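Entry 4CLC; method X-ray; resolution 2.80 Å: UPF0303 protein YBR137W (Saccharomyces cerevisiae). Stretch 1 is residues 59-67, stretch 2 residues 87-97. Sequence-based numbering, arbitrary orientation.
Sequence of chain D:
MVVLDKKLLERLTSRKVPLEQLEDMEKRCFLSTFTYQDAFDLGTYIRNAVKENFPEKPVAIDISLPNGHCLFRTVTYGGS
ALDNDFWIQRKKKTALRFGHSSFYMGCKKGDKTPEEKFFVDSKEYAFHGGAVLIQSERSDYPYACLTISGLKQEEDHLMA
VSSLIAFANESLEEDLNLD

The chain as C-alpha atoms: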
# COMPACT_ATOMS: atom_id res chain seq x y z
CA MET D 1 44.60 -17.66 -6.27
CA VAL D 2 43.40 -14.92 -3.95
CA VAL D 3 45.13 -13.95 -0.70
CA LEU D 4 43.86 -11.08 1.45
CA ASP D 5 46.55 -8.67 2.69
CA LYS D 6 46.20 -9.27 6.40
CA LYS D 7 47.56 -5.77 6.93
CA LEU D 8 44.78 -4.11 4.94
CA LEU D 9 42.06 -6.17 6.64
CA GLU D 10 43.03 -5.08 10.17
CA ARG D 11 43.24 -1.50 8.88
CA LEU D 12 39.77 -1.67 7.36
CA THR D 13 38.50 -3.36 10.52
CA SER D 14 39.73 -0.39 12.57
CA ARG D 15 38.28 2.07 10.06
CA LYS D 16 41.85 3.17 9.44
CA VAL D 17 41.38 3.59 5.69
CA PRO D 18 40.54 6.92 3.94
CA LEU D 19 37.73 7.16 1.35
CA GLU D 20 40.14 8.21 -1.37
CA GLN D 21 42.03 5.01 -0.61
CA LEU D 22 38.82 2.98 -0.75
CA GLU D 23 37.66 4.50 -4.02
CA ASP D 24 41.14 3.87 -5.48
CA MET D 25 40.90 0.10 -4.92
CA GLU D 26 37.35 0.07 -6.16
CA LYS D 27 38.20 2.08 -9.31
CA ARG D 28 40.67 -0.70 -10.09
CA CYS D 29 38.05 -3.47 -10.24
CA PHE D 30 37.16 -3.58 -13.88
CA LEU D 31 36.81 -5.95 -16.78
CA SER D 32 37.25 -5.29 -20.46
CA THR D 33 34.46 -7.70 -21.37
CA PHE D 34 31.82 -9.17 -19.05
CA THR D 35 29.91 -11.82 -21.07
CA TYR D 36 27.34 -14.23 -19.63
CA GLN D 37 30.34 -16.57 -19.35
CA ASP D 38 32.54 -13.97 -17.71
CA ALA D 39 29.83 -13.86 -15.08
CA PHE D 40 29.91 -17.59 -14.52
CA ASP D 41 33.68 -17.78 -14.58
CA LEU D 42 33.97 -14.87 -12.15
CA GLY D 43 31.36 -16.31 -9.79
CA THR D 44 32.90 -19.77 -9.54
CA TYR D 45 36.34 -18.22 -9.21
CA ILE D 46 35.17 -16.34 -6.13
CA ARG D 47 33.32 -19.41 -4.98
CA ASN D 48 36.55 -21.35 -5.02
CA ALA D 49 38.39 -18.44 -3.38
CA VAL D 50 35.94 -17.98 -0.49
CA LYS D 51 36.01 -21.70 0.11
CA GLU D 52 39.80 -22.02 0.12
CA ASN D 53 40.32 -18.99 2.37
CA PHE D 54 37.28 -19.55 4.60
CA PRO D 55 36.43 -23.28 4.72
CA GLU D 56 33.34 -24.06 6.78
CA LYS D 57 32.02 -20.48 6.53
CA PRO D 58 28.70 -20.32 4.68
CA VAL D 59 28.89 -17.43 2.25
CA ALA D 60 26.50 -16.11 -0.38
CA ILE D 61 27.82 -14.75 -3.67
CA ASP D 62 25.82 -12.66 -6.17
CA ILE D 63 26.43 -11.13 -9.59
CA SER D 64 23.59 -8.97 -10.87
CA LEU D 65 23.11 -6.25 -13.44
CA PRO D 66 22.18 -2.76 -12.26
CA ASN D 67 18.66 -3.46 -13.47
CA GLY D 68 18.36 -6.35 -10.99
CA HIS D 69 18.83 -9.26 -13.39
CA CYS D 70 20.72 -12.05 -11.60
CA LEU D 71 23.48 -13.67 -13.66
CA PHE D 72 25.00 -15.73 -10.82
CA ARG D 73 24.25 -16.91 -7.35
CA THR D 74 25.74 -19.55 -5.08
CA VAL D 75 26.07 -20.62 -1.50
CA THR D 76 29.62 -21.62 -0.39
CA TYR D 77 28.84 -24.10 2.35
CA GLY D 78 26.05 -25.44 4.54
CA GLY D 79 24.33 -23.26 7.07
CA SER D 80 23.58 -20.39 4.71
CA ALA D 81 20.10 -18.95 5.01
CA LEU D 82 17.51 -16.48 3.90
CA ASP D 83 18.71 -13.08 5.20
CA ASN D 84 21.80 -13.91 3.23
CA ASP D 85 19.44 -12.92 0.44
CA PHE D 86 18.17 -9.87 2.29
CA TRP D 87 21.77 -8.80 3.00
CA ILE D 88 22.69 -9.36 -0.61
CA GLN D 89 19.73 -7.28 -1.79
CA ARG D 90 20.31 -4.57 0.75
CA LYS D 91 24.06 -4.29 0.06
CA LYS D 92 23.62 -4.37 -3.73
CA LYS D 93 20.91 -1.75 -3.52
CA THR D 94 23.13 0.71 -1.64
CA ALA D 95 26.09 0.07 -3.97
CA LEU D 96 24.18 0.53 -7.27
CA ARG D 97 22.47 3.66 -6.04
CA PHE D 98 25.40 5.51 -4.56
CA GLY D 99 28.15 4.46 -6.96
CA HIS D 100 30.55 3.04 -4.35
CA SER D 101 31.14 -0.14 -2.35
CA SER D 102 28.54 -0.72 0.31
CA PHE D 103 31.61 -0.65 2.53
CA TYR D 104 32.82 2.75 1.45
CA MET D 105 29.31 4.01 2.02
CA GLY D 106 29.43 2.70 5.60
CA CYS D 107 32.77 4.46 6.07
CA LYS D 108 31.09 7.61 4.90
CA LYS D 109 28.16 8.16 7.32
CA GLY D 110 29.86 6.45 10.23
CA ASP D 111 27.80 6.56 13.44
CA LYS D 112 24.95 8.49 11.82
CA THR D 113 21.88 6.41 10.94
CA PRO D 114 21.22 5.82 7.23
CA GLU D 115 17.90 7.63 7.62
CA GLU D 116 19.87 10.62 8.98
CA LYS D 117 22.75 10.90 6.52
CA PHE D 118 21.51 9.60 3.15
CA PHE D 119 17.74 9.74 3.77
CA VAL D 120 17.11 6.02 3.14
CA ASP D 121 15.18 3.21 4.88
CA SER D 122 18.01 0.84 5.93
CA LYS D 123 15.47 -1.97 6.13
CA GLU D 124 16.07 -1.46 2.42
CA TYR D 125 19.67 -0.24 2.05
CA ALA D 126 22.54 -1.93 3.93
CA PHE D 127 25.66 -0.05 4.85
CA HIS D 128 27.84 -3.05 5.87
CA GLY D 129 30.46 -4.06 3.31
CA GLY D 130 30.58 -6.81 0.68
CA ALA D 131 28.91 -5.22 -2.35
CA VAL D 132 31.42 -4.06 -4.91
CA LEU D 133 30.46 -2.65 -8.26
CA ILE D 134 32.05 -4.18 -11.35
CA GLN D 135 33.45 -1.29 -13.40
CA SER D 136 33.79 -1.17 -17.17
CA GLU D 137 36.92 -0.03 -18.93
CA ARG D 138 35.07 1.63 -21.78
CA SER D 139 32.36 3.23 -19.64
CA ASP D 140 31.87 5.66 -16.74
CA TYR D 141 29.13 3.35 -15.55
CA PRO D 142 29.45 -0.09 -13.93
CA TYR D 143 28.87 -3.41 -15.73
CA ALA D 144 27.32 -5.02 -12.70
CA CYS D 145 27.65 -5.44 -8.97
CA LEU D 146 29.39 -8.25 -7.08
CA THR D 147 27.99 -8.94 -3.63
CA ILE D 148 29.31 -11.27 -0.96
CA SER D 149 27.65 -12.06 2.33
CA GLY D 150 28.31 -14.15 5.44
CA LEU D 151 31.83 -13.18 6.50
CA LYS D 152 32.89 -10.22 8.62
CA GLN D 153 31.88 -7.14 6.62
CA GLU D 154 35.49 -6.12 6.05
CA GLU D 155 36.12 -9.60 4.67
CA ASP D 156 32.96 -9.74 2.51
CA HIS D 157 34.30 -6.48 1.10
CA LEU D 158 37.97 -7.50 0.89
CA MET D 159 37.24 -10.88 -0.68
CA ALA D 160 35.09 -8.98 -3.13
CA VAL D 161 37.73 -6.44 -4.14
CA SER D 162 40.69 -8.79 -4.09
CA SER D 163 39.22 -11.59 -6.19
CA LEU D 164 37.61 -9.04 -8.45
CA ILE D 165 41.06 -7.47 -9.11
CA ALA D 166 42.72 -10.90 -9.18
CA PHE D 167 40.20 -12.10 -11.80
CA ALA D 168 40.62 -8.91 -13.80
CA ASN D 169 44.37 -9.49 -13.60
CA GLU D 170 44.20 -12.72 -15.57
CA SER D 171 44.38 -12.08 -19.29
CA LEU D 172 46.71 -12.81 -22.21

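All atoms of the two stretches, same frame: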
# COMPACT_ATOMS: atom_id res chain seq x y z
N VAL D 59 28.82 -18.75 2.84
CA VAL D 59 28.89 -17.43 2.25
C VAL D 59 28.06 -17.39 0.98
O VAL D 59 28.04 -18.35 0.23
CB VAL D 59 30.35 -17.03 1.98
CG1 VAL D 59 30.43 -15.83 1.09
CG2 VAL D 59 31.04 -16.74 3.27
N ALA D 60 27.35 -16.28 0.78
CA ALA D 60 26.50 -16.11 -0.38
C ALA D 60 27.19 -15.18 -1.36
O ALA D 60 27.77 -14.18 -0.96
CB ALA D 60 25.14 -15.60 0.02
N ILE D 61 27.15 -15.51 -2.64
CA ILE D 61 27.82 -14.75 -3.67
C ILE D 61 26.85 -14.37 -4.79
O ILE D 61 26.22 -15.25 -5.35
CB ILE D 61 29.00 -15.54 -4.26
CG1 ILE D 61 30.01 -15.88 -3.17
CG2 ILE D 61 29.66 -14.79 -5.39
CD1 ILE D 61 31.02 -16.90 -3.59
N ASP D 62 26.73 -13.09 -5.11
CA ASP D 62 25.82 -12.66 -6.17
C ASP D 62 26.52 -11.87 -7.30
O ASP D 62 27.46 -11.11 -7.07
CB ASP D 62 24.68 -11.82 -5.58
CG ASP D 62 23.58 -11.51 -6.61
OD1 ASP D 62 23.68 -10.48 -7.31
OD2 ASP D 62 22.60 -12.30 -6.69
N ILE D 63 26.06 -12.06 -8.53
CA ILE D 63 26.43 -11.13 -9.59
C ILE D 63 25.15 -10.74 -10.29
O ILE D 63 24.46 -11.59 -10.84
CB ILE D 63 27.43 -11.73 -10.60
CG1 ILE D 63 28.72 -12.15 -9.89
CG2 ILE D 63 27.74 -10.74 -11.73
CD1 ILE D 63 29.72 -12.83 -10.79
N SER D 64 24.81 -9.45 -10.25
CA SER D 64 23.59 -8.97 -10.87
C SER D 64 23.88 -7.75 -11.72
O SER D 64 24.89 -7.09 -11.56
CB SER D 64 22.55 -8.63 -9.81
OG SER D 64 22.13 -9.78 -9.09
N LEU D 65 22.99 -7.46 -12.66
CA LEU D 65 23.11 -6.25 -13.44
C LEU D 65 22.50 -5.14 -12.62
O LEU D 65 21.80 -5.42 -11.65
CB LEU D 65 22.43 -6.41 -14.78
CG LEU D 65 22.99 -7.46 -15.72
CD1 LEU D 65 22.26 -7.40 -17.04
CD2 LEU D 65 24.46 -7.21 -15.91
N PRO D 66 22.77 -3.88 -12.99
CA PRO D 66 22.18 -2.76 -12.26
C PRO D 66 20.67 -2.74 -12.32
O PRO D 66 20.05 -2.11 -11.48
CB PRO D 66 22.76 -1.53 -12.95
CG PRO D 66 23.36 -2.03 -14.21
CD PRO D 66 23.76 -3.42 -13.97
N ASN D 67 20.10 -3.42 -13.31
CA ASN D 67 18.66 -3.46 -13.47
C ASN D 67 18.01 -4.54 -12.60
O ASN D 67 16.79 -4.62 -12.50
CB ASN D 67 18.31 -3.66 -14.94
CG ASN D 67 18.35 -5.11 -15.35
OD1 ASN D 67 19.09 -5.92 -14.79
ND2 ASN D 67 17.53 -5.46 -16.33
N TRP D 87 20.51 -9.54 2.91
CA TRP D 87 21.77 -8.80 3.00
C TRP D 87 22.30 -8.53 1.62
O TRP D 87 22.75 -7.42 1.32
CB TRP D 87 22.82 -9.54 3.85
CG TRP D 87 22.68 -9.22 5.32
CD1 TRP D 87 22.04 -9.96 6.28
CD2 TRP D 87 23.15 -8.05 5.97
NE1 TRP D 87 22.08 -9.31 7.48
CE2 TRP D 87 22.77 -8.13 7.32
CE3 TRP D 87 23.87 -6.92 5.55
CZ2 TRP D 87 23.08 -7.15 8.25
CZ3 TRP D 87 24.17 -5.94 6.47
CH2 TRP D 87 23.78 -6.06 7.81
N ILE D 88 22.23 -9.54 0.76
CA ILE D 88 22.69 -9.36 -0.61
C ILE D 88 21.89 -8.27 -1.32
O ILE D 88 22.47 -7.43 -2.00
CB ILE D 88 22.62 -10.68 -1.40
CG1 ILE D 88 23.76 -11.59 -0.96
CG2 ILE D 88 22.72 -10.42 -2.91
CD1 ILE D 88 23.87 -12.82 -1.78
N GLN D 89 20.57 -8.27 -1.13
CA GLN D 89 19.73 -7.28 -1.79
C GLN D 89 19.99 -5.90 -1.24
O GLN D 89 20.15 -4.94 -1.99
CB GLN D 89 18.26 -7.64 -1.64
CG GLN D 89 17.46 -7.37 -2.91
CD GLN D 89 17.95 -8.21 -4.12
OE1 GLN D 89 18.78 -9.12 -3.98
NE2 GLN D 89 17.41 -7.90 -5.30
N ARG D 90 20.05 -5.83 0.08
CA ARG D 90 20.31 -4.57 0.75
C ARG D 90 21.71 -3.98 0.46
O ARG D 90 21.84 -2.76 0.27
CB ARG D 90 20.09 -4.75 2.24
CG ARG D 90 18.69 -5.16 2.58
CD ARG D 90 18.48 -5.30 4.05
NE ARG D 90 18.87 -4.08 4.76
CZ ARG D 90 19.89 -4.00 5.61
NH1 ARG D 90 20.62 -5.06 5.90
NH2 ARG D 90 20.16 -2.84 6.18
N LYS D 91 22.74 -4.82 0.38
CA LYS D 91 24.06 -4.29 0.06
C LYS D 91 24.10 -3.78 -1.37
O LYS D 91 24.52 -2.65 -1.64
CB LYS D 91 25.15 -5.33 0.27
CG LYS D 91 25.35 -5.74 1.71
CD LYS D 91 26.59 -6.59 1.87
CE LYS D 91 26.62 -7.30 3.21
NZ LYS D 91 27.83 -8.18 3.32
N LYS D 92 23.65 -4.64 -2.29
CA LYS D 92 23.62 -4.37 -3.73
C LYS D 92 22.87 -3.08 -4.00
O LYS D 92 23.30 -2.25 -4.80
CB LYS D 92 22.95 -5.53 -4.47
CG LYS D 92 22.87 -5.36 -5.97
CD LYS D 92 22.26 -6.55 -6.67
CE LYS D 92 20.89 -6.86 -6.18
NZ LYS D 92 20.87 -8.25 -5.65
N LYS D 93 21.75 -2.91 -3.31
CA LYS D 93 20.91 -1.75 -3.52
C LYS D 93 21.70 -0.48 -3.21
O LYS D 93 21.78 0.43 -4.05
CB LYS D 93 19.63 -1.83 -2.69
CG LYS D 93 18.59 -0.84 -3.19
CD LYS D 93 17.21 -1.03 -2.59
CE LYS D 93 16.20 -0.11 -3.29
NZ LYS D 93 14.78 -0.59 -3.18
N THR D 94 22.29 -0.42 -2.02
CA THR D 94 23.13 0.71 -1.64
C THR D 94 24.21 0.96 -2.69
O THR D 94 24.29 2.05 -3.25
CB THR D 94 23.82 0.49 -0.29
OG1 THR D 94 22.85 0.38 0.76
CG2 THR D 94 24.74 1.63 -0.01
N ALA D 95 25.01 -0.07 -3.00
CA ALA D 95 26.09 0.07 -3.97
C ALA D 95 25.67 0.62 -5.33
O ALA D 95 26.34 1.52 -5.85
CB ALA D 95 26.78 -1.25 -4.16
N LEU D 96 24.59 0.11 -5.92
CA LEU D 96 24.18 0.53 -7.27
C LEU D 96 23.65 1.96 -7.27
O LEU D 96 23.78 2.70 -8.25
CB LEU D 96 23.14 -0.42 -7.86
CG LEU D 96 23.65 -1.77 -8.37
CD1 LEU D 96 22.51 -2.79 -8.47
CD2 LEU D 96 24.39 -1.64 -9.70
N ARG D 97 23.04 2.33 -6.16
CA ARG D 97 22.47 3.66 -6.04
C ARG D 97 23.53 4.73 -5.86
O ARG D 97 23.48 5.79 -6.50
CB ARG D 97 21.50 3.72 -4.86
CG ARG D 97 21.06 5.12 -4.56
CD ARG D 97 19.97 5.16 -3.52
NE ARG D 97 19.61 6.54 -3.20
CZ ARG D 97 18.53 6.89 -2.52
NH1 ARG D 97 17.69 5.96 -2.08
NH2 ARG D 97 18.28 8.17 -2.29
O HOH W 1 19.79 -10.37 -7.54

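A strand, Ala60 to Ser64, lies against a helix that runs through all of residues 87-97 and beyond both ends of that stretch. Their axes approach to 9.7 Å, and their N-to-C directions differ by 42°, so the two elements run roughly the same way with a clear skew. The register pairs every second residue of the first stretch with every fourth of the helix, a little more than one turn. Asp62 CA is 7.2 Å from Ile88 CA, Ser64 CA is 8.5 Å from Lys92 CA, and Pro66 CA, in the loop beyond the strand, is 6.3 Å from Leu96 CA. The helix holds its own spacing through i to i+4 backbone bonds such as Lys92 N to Ile88 O (3.0 Å) and Leu96 N to Lys92 O (2.9 Å).

The side chains obey the same alternation. Ala60, Asp62 and Ser64 direct their CA-to-CB bonds toward the helix, while Ile61 and Ile63 point away; Ile88, Lys92 and Leu96 answer from one helical stripe. No direct hydrogen bond joins the stretches, so the contact rests on packing, one long salt bridge and a water.

Ile88 has the largest area covered by the other stretch. Its CD1 reaches Ala60 CB at 3.5 Å, and its CG2 meets Asp62 CB at 3.6 Å, so the isoleucine packs over a small methyl and the aliphatic root of an acid.

One turn on, Lys92 plays two chemical roles. Its methylene CD lies 3.8 Å from Ser64 CB, an aliphatic contact, while its ammonium forms a long salt bridge, with NZ 4.0 Å from Asp62 OD1. At that distance the attraction is electrostatic rather than a direct hydrogen bond. Neighbours complete the polar cluster: Ser64 OG donates to Asp62 OD1 in a very short bond of 2.5 Å, and Lys92 NZ donates to Gln89 OE1 at 2.8 Å. A water then links the stretches, donating to Ser64 OG at 2.9 Å and accepting from Lys92 NZ at 3.0 Å. The buried charge is thus shared among several partners, and Asp62 OD2 is satisfied elsewhere in the structure.

After another turn the chemistry is apolar again. Leu96 CD2 sits 3.6 Å from Pro66 CB, closing the contact where the strand has given way to loop. The rule to read here is a stripe at i, i+4 and i+8 on the helix, with hydrophobic ends bracketing a charged, hydrated middle.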